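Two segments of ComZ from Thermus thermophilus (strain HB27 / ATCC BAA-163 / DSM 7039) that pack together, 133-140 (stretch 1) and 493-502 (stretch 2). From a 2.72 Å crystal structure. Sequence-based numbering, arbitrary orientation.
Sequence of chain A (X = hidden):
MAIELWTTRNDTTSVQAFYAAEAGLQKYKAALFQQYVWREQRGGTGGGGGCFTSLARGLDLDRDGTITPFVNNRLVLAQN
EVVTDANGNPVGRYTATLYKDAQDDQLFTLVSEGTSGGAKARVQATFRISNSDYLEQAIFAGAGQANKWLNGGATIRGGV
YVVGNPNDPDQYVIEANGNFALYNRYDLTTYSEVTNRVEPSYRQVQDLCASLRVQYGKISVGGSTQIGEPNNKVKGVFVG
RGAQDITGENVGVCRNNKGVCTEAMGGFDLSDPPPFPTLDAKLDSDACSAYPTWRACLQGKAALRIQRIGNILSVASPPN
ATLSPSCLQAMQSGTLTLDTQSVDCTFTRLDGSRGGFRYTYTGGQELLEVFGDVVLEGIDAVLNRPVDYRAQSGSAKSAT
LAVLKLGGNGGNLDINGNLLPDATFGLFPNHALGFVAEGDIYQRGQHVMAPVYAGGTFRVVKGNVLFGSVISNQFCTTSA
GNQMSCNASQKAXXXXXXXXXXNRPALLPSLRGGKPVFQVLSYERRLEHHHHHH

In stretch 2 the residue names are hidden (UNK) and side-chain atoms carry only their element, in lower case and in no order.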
ATOM      1  N   ASP A 133      -8.914   1.628  -1.466  1.00 91.65           N
ATOM      2  CA  ASP A 133      -7.823   2.115  -2.305  1.00 90.35           C
ATOM      3  C   ASP A 133      -6.499   2.091  -1.527  1.00 81.65           C
ATOM      4  O   ASP A 133      -5.938   3.117  -1.124  1.00 71.58           O
ATOM      5  CB  ASP A 133      -8.144   3.501  -2.873  1.00 94.42           C
ATOM      6  CG  ASP A 133      -7.062   4.013  -3.832  1.00101.64           C
ATOM      7  OD1 ASP A 133      -6.232   3.186  -4.289  1.00108.55           O
ATOM      8  OD2 ASP A 133      -7.050   5.232  -4.142  1.00100.21           O
ATOM      9  N   TYR A 134      -6.015   0.867  -1.330  1.00 79.25           N
ATOM     10  CA  TYR A 134      -4.735   0.663  -0.667  1.00 70.33           C
ATOM     11  C   TYR A 134      -3.668   1.439  -1.423  1.00 70.55           C
ATOM     12  O   TYR A 134      -3.356   1.126  -2.576  1.00 67.06           O
ATOM     13  CB  TYR A 134      -4.413  -0.836  -0.629  1.00 66.96           C
ATOM     14  CG  TYR A 134      -5.172  -1.624   0.445  1.00 75.81           C
ATOM     15  CD1 TYR A 134      -4.970  -1.358   1.804  1.00 77.81           C
ATOM     16  CD2 TYR A 134      -6.148  -2.571   0.105  1.00 80.01           C
ATOM     17  CE1 TYR A 134      -5.654  -2.062   2.791  1.00 88.43           C
ATOM     18  CE2 TYR A 134      -6.852  -3.272   1.088  1.00 89.58           C
ATOM     19  CZ  TYR A 134      -6.601  -3.009   2.434  1.00 99.57           C
ATOM     20  OH  TYR A 134      -7.273  -3.683   3.438  1.00104.65           O
ATOM     21  N   LEU A 135      -3.069   2.418  -0.749  1.00 80.05           N
ATOM     22  CA  LEU A 135      -2.102   3.297  -1.395  1.00 72.85           C
ATOM     23  C   LEU A 135      -0.885   2.527  -1.862  1.00 68.31           C
ATOM     24  O   LEU A 135      -0.388   1.615  -1.176  1.00 62.70           O
ATOM     25  CB  LEU A 135      -1.690   4.413  -0.442  1.00 62.60           C
ATOM     26  CG  LEU A 135      -2.867   5.318  -0.087  1.00 62.68           C
ATOM     27  CD1 LEU A 135      -2.398   6.587   0.586  1.00 61.35           C
ATOM     28  CD2 LEU A 135      -3.662   5.643  -1.374  1.00 64.33           C
ATOM     29  N   GLU A 136      -0.425   2.881  -3.061  1.00 66.92           N
ATOM     30  CA  GLU A 136       0.699   2.194  -3.689  1.00 80.56           C
ATOM     31  C   GLU A 136       1.694   3.234  -4.177  1.00 84.64           C
ATOM     32  O   GLU A 136       1.477   3.860  -5.222  1.00 89.43           O
ATOM     33  CB  GLU A 136       0.247   1.281  -4.821  1.00 86.83           C
ATOM     34  CG  GLU A 136      -0.552   0.105  -4.310  1.00 98.58           C
ATOM     35  CD  GLU A 136      -0.763  -0.948  -5.368  1.00106.65           C
ATOM     36  OE1 GLU A 136      -0.374  -0.702  -6.533  1.00109.28           O
ATOM     37  OE2 GLU A 136      -1.306  -2.028  -5.028  1.00108.74           O
ATOM     38  N   GLN A 137       2.769   3.423  -3.405  1.00 71.53           N
ATOM     39  CA  GLN A 137       3.761   4.421  -3.764  1.00 66.25           C
ATOM     40  C   GLN A 137       5.145   3.918  -3.354  1.00 70.39           C
ATOM     41  O   GLN A 137       5.287   3.122  -2.420  1.00 72.96           O
ATOM     42  CB  GLN A 137       3.412   5.777  -3.109  1.00 46.73           C
ATOM     43  CG  GLN A 137       3.420   5.693  -1.578  1.00 63.52           C
ATOM     44  CD  GLN A 137       2.135   5.149  -0.982  1.00 67.99           C
ATOM     45  OE1 GLN A 137       1.054   5.631  -1.282  1.00 76.36           O
ATOM     46  NE2 GLN A 137       2.248   4.098  -0.184  1.00 72.39           N
ATOM     47  N   ALA A 138       6.175   4.413  -4.038  1.00 68.44           N
ATOM     48  CA  ALA A 138       7.516   4.024  -3.630  1.00 60.10           C
ATOM     49  C   ALA A 138       7.920   4.736  -2.368  1.00 52.98           C
ATOM     50  O   ALA A 138       8.666   4.171  -1.555  1.00 49.85           O
ATOM     51  CB  ALA A 138       8.548   4.326  -4.719  1.00 61.16           C
ATOM     52  N   ILE A 139       7.461   5.946  -2.193  1.00 52.83           N
ATOM     53  CA  ILE A 139       7.836   6.698  -1.044  1.00 62.78           C
ATOM     54  C   ILE A 139       6.696   7.422  -0.459  1.00 55.44           C
ATOM     55  O   ILE A 139       6.114   8.223  -1.101  1.00 46.84           O
ATOM     56  CB  ILE A 139       8.787   7.803  -1.451  1.00 63.88           C
ATOM     57  CG1 ILE A 139      10.137   7.246  -1.795  1.00 67.33           C
ATOM     58  CG2 ILE A 139       8.969   8.799  -0.342  1.00 58.86           C
ATOM     59  CD1 ILE A 139      11.082   8.327  -2.209  1.00 79.19           C
ATOM     60  N   PHE A 140       6.406   7.161   0.790  1.00 50.76           N
ATOM     61  CA  PHE A 140       5.360   7.857   1.453  1.00 52.44           C
ATOM     62  C   PHE A 140       6.067   8.736   2.422  1.00 53.55           C
ATOM     63  O   PHE A 140       6.748   8.251   3.251  1.00 61.49           O
ATOM     64  CB  PHE A 140       4.511   6.873   2.185  1.00 53.43           C
ATOM     65  CG  PHE A 140       3.348   7.482   2.841  1.00 52.54           C
ATOM     66  CD1 PHE A 140       2.111   7.309   2.345  1.00 58.78           C
ATOM     67  CD2 PHE A 140       3.507   8.231   3.947  1.00 57.56           C
ATOM     68  CE1 PHE A 140       1.032   7.864   2.945  1.00 60.62           C
ATOM     69  CE2 PHE A 140       2.441   8.792   4.562  1.00 64.42           C
ATOM     70  CZ  PHE A 140       1.195   8.610   4.058  1.00 65.49           C
ATOM     71  N   UNK A 493      17.951   5.782  -5.837  1.00 62.75           N
ATOM     72  CA  UNK A 493      16.750   5.331  -6.530  1.00 69.20           C
ATOM     73  C   UNK A 493      15.916   4.383  -5.676  1.00 74.62           C
ATOM     74  O   UNK A 493      16.445   3.553  -4.937  1.00 82.10           O
ATOM     75  c   UNK A 493      16.080   3.735  -8.471  1.00100.71           C
ATOM     76  o   UNK A 493      17.325   3.772 -10.536  1.00111.13           O
ATOM     77  c   UNK A 493      17.123   4.711  -7.901  1.00 83.25           C
ATOM     78  c   UNK A 493      16.367   3.281  -9.900  1.00108.61           C
ATOM     79  o   UNK A 493      15.572   2.476 -10.417  1.00112.86           O
ATOM     80  N   UNK A 494      14.597   4.497  -5.793  1.00 73.94           N
ATOM     81  CA  UNK A 494      13.677   3.621  -5.092  1.00 73.40           C
ATOM     82  C   UNK A 494      12.765   2.994  -6.126  1.00 78.19           C
ATOM     83  O   UNK A 494      12.185   3.696  -6.961  1.00 89.86           O
ATOM     84  c   UNK A 494      13.706   5.184  -3.059  1.00 62.12           C
ATOM     85  c   UNK A 494      12.838   4.343  -4.014  1.00 66.21           C
ATOM     86  c   UNK A 494      11.989   3.315  -3.234  1.00 57.60           C
ATOM     87  N   UNK A 495      12.599   1.682  -6.051  1.00 65.76           N
ATOM     88  CA  UNK A 495      11.813   0.971  -7.034  1.00 66.47           C
ATOM     89  C   UNK A 495      10.639   0.343  -6.315  1.00 71.27           C
ATOM     90  O   UNK A 495      10.812  -0.561  -5.488  1.00 73.52           O
ATOM     91  c   UNK A 495      11.799  -0.869  -8.746  1.00 69.92           C
ATOM     92  c   UNK A 495      13.791   0.645  -8.490  1.00 68.59           C
ATOM     93  c   UNK A 495      12.651  -0.074  -7.765  1.00 68.51           C
ATOM     94  N   UNK A 496       9.445   0.845  -6.598  1.00 73.62           N
ATOM     95  CA  UNK A 496       8.286   0.334  -5.901  1.00 77.14           C
ATOM     96  C   UNK A 496       7.931  -1.029  -6.463  1.00 80.50           C
ATOM     97  O   UNK A 496       7.672  -1.170  -7.661  1.00 98.60           O
ATOM     98  o   UNK A 496       2.307  -0.887  -4.003  1.00 92.45           O
ATOM     99  c   UNK A 496       3.485   0.415  -5.622  1.00 81.30           C
ATOM    100  c   UNK A 496       5.845   0.699  -5.480  1.00 83.31           C
ATOM    101  c   UNK A 496       4.649  -0.588  -3.812  1.00 85.19           C
ATOM    102  c   UNK A 496       5.827  -0.041  -4.302  1.00 86.65           C
ATOM    103  c   UNK A 496       4.645   0.942  -6.105  1.00 76.47           C
ATOM    104  c   UNK A 496       3.484  -0.350  -4.477  1.00 86.24           C
ATOM    105  c   UNK A 496       7.124   1.306  -6.000  1.00 78.02           C
ATOM    106  N   UNK A 497       7.886  -2.027  -5.593  1.00 66.76           N
ATOM    107  CA  UNK A 497       7.462  -3.363  -5.963  1.00 68.87           C
ATOM    108  C   UNK A 497       6.277  -3.727  -5.079  1.00 76.35           C
ATOM    109  O   UNK A 497       6.432  -3.936  -3.870  1.00 77.98           O
ATOM    110  c   UNK A 497       9.745  -4.043  -6.722  1.00 77.37           C
ATOM    111  c   UNK A 497       8.589  -4.384  -5.806  1.00 75.36           C
ATOM    112  c   UNK A 497       8.095  -5.786  -6.101  1.00 79.49           C
ATOM    113  c   UNK A 497      10.845  -5.103  -6.716  1.00 78.00           C
ATOM    114  N   UNK A 498       5.109  -3.850  -5.693  1.00 87.33           N
ATOM    115  CA  UNK A 498       3.909  -4.195  -4.955  1.00 88.20           C
ATOM    116  C   UNK A 498       4.096  -5.545  -4.287  1.00 90.63           C
ATOM    117  O   UNK A 498       4.658  -6.466  -4.873  1.00 97.81           O
ATOM    118  c   UNK A 498       1.546  -5.100  -5.492  1.00 92.04           C
ATOM    119  c   UNK A 498       2.720  -4.229  -5.910  1.00 88.20           C
ATOM    120  c   UNK A 498      -1.139  -3.697  -7.715  1.00108.02           C
ATOM    121  c   UNK A 498       0.497  -5.198  -6.625  1.00 97.05           C
ATOM    122  n   UNK A 498      -0.429  -4.069  -6.651  1.00101.63           N
ATOM    123  n   UNK A 498      -1.968  -2.660  -7.635  1.00108.82           N
ATOM    124  n   UNK A 498      -1.035  -4.364  -8.859  1.00110.07           N
ATOM    125  N   UNK A 499       3.680  -5.644  -3.035  1.00 89.69           N
ATOM    126  CA  UNK A 499       3.658  -6.912  -2.311  1.00 94.96           C
ATOM    127  C   UNK A 499       2.208  -7.302  -2.108  1.00101.64           C
ATOM    128  O   UNK A 499       1.438  -6.524  -1.518  1.00104.97           O
ATOM    129  c   UNK A 499       4.438  -6.848  -0.986  1.00 91.14           C
ATOM    130  c   UNK A 499       6.652  -6.111   0.082  1.00 88.52           C
ATOM    131  c   UNK A 499       4.682  -8.234  -0.442  1.00 93.04           C
ATOM    132  c   UNK A 499       5.774  -6.136  -1.185  1.00 90.77           C
ATOM    133  N   UNK A 500       1.766  -8.463  -2.612  1.00101.64           N
ATOM    134  CA  UNK A 500       0.364  -8.875  -2.491  1.00102.79           C
ATOM    135  C   UNK A 500      -0.096  -8.944  -1.037  1.00106.46           C
ATOM    136  O   UNK A 500       0.688  -9.278  -0.146  1.00108.73           O
ATOM    137  c   UNK A 500       0.337 -10.258  -3.160  1.00 99.71           C
ATOM    138  c   UNK A 500       1.776 -10.702  -3.239  1.00 97.98           C
ATOM    139  c   UNK A 500       2.581  -9.444  -3.357  1.00 98.79           C
ATOM    140  N   UNK A 501      -1.371  -8.591  -0.792  1.00105.83           N
ATOM    141  CA  UNK A 501      -1.798  -8.372   0.590  1.00107.37           C
ATOM    142  C   UNK A 501      -1.544  -9.623   1.431  1.00112.00           C
ATOM    143  O   UNK A 501      -1.072  -9.526   2.568  1.00112.21           O
ATOM    144  c   UNK A 501      -3.851  -7.937   2.080  1.00106.53           C
ATOM    145  c   UNK A 501      -4.148  -6.442   4.140  1.00109.87           C
ATOM    146  c   UNK A 501      -3.288  -7.993   0.646  1.00104.96           C
ATOM    147  n   UNK A 501      -2.981  -6.951   4.952  1.00109.91           N
ATOM    148  c   UNK A 501      -3.827  -6.500   2.643  1.00108.24           C
ATOM    149  N   UNK A 502      -1.827 -10.811   0.885  1.00121.28           N
ATOM    150  CA  UNK A 502      -1.375 -12.035   1.529  1.00131.25           C
ATOM    151  C   UNK A 502       0.124 -12.103   1.338  1.00127.91           C
ATOM    152  O   UNK A 502       0.632 -11.706   0.295  1.00123.28           O
ATOM    153  c   UNK A 502      -1.683 -13.813  -0.445  1.00149.49           C
ATOM    154  o   UNK A 502      -3.362 -14.099  -2.176  1.00153.82           O
ATOM    155  c   UNK A 502      -2.579 -13.296  -1.577  1.00152.96           C
ATOM    156  c   UNK A 502      -2.079 -13.289   0.973  1.00140.33           C
ATOM    157  o   UNK A 502      -2.586 -12.085  -1.795  1.00153.70           O
TER

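Position 493 has five side-chain atoms, three carbons in a row with two oxygens on the third. This is a carboxylate on a two-methylene stem, so the residue is E493; it stays beyond the reach of stretch 1, and its OE2 is hydrogen-bonded elsewhere in the structure.

Position 494 carries three carbons, the first bonded to both others, and they lie against the side chains of A138 and I139. A fork at CB without further extension is valine, V494. Its CB points toward stretch 1, where CG1 lies 3.9 Å from A138 CB and CG2 lies 4.2 Å from I139 CD1. A compact branched side chain suits this buried spot, offering one methyl to each apolar neighbor.

Position 495 repeats the three-carbon fork and is V495. In the strand its side chain alternates with that of V494, so it points away from stretch 1 and is buried without touching it.

At position 496 one carbon, packed on A138, leads to a ring of six, and an oxygen on the ring comes near E136: Y496. Its CB is 3.6 Å from A138 CB, close packing that the small alanine permits. The Q137 O lies over one face of the ring, 3.7 Å from CD2, and the long ring carries OH to 3.0 Å from E136 CG, a tight approach to the aliphatic part of the glutamate.

Position 497 has four carbons, forked at the first, with one arm two carbons long. That is I497, buried but out of reach of stretch 1.

Position 498 shows three carbons, a nitrogen, and then a carbon holding two more nitrogens; its nitrogens meet the carboxylate of E136. This is the guanidinium of R498. Its CB points sideways, yet the long chain, t at chi1 and chi2 and turned to m at chi3, brings NE to 2.8 Å from E136 OE2, forming a salt bridge. NH2 adds a weak hydrogen bond to E136 OE2, also 2.8 Å, so one carboxylate oxygen receives both, near the guanidinium plane.

Position 499 has the same four-carbon fork with a longer arm, I499, which makes no contact with stretch 1. At position 500 three carbons close a ring onto the backbone nitrogen, giving P500, which points away.

Position 501 has four carbons in a row ending in nitrogen, and the carbons run near Y134: K501. Its CE comes within 4.2 Å of Y134 OH, so the flexible aliphatic stem makes the contact at this exposed end.

Position 502, with three carbons and two oxygens, is E502, poorly ordered and out of reach.

The segments run in roughly opposite directions and diverge: CA atoms are 4.4 Å apart at A138 and Y496, but 9.6 Å at Y134 and K501. Small apolar groups fill the narrow end, while longer side chains, including the E136–R498 salt bridge, span the widening gap.

Stretch 2 493-502: EVVYIRIPKE
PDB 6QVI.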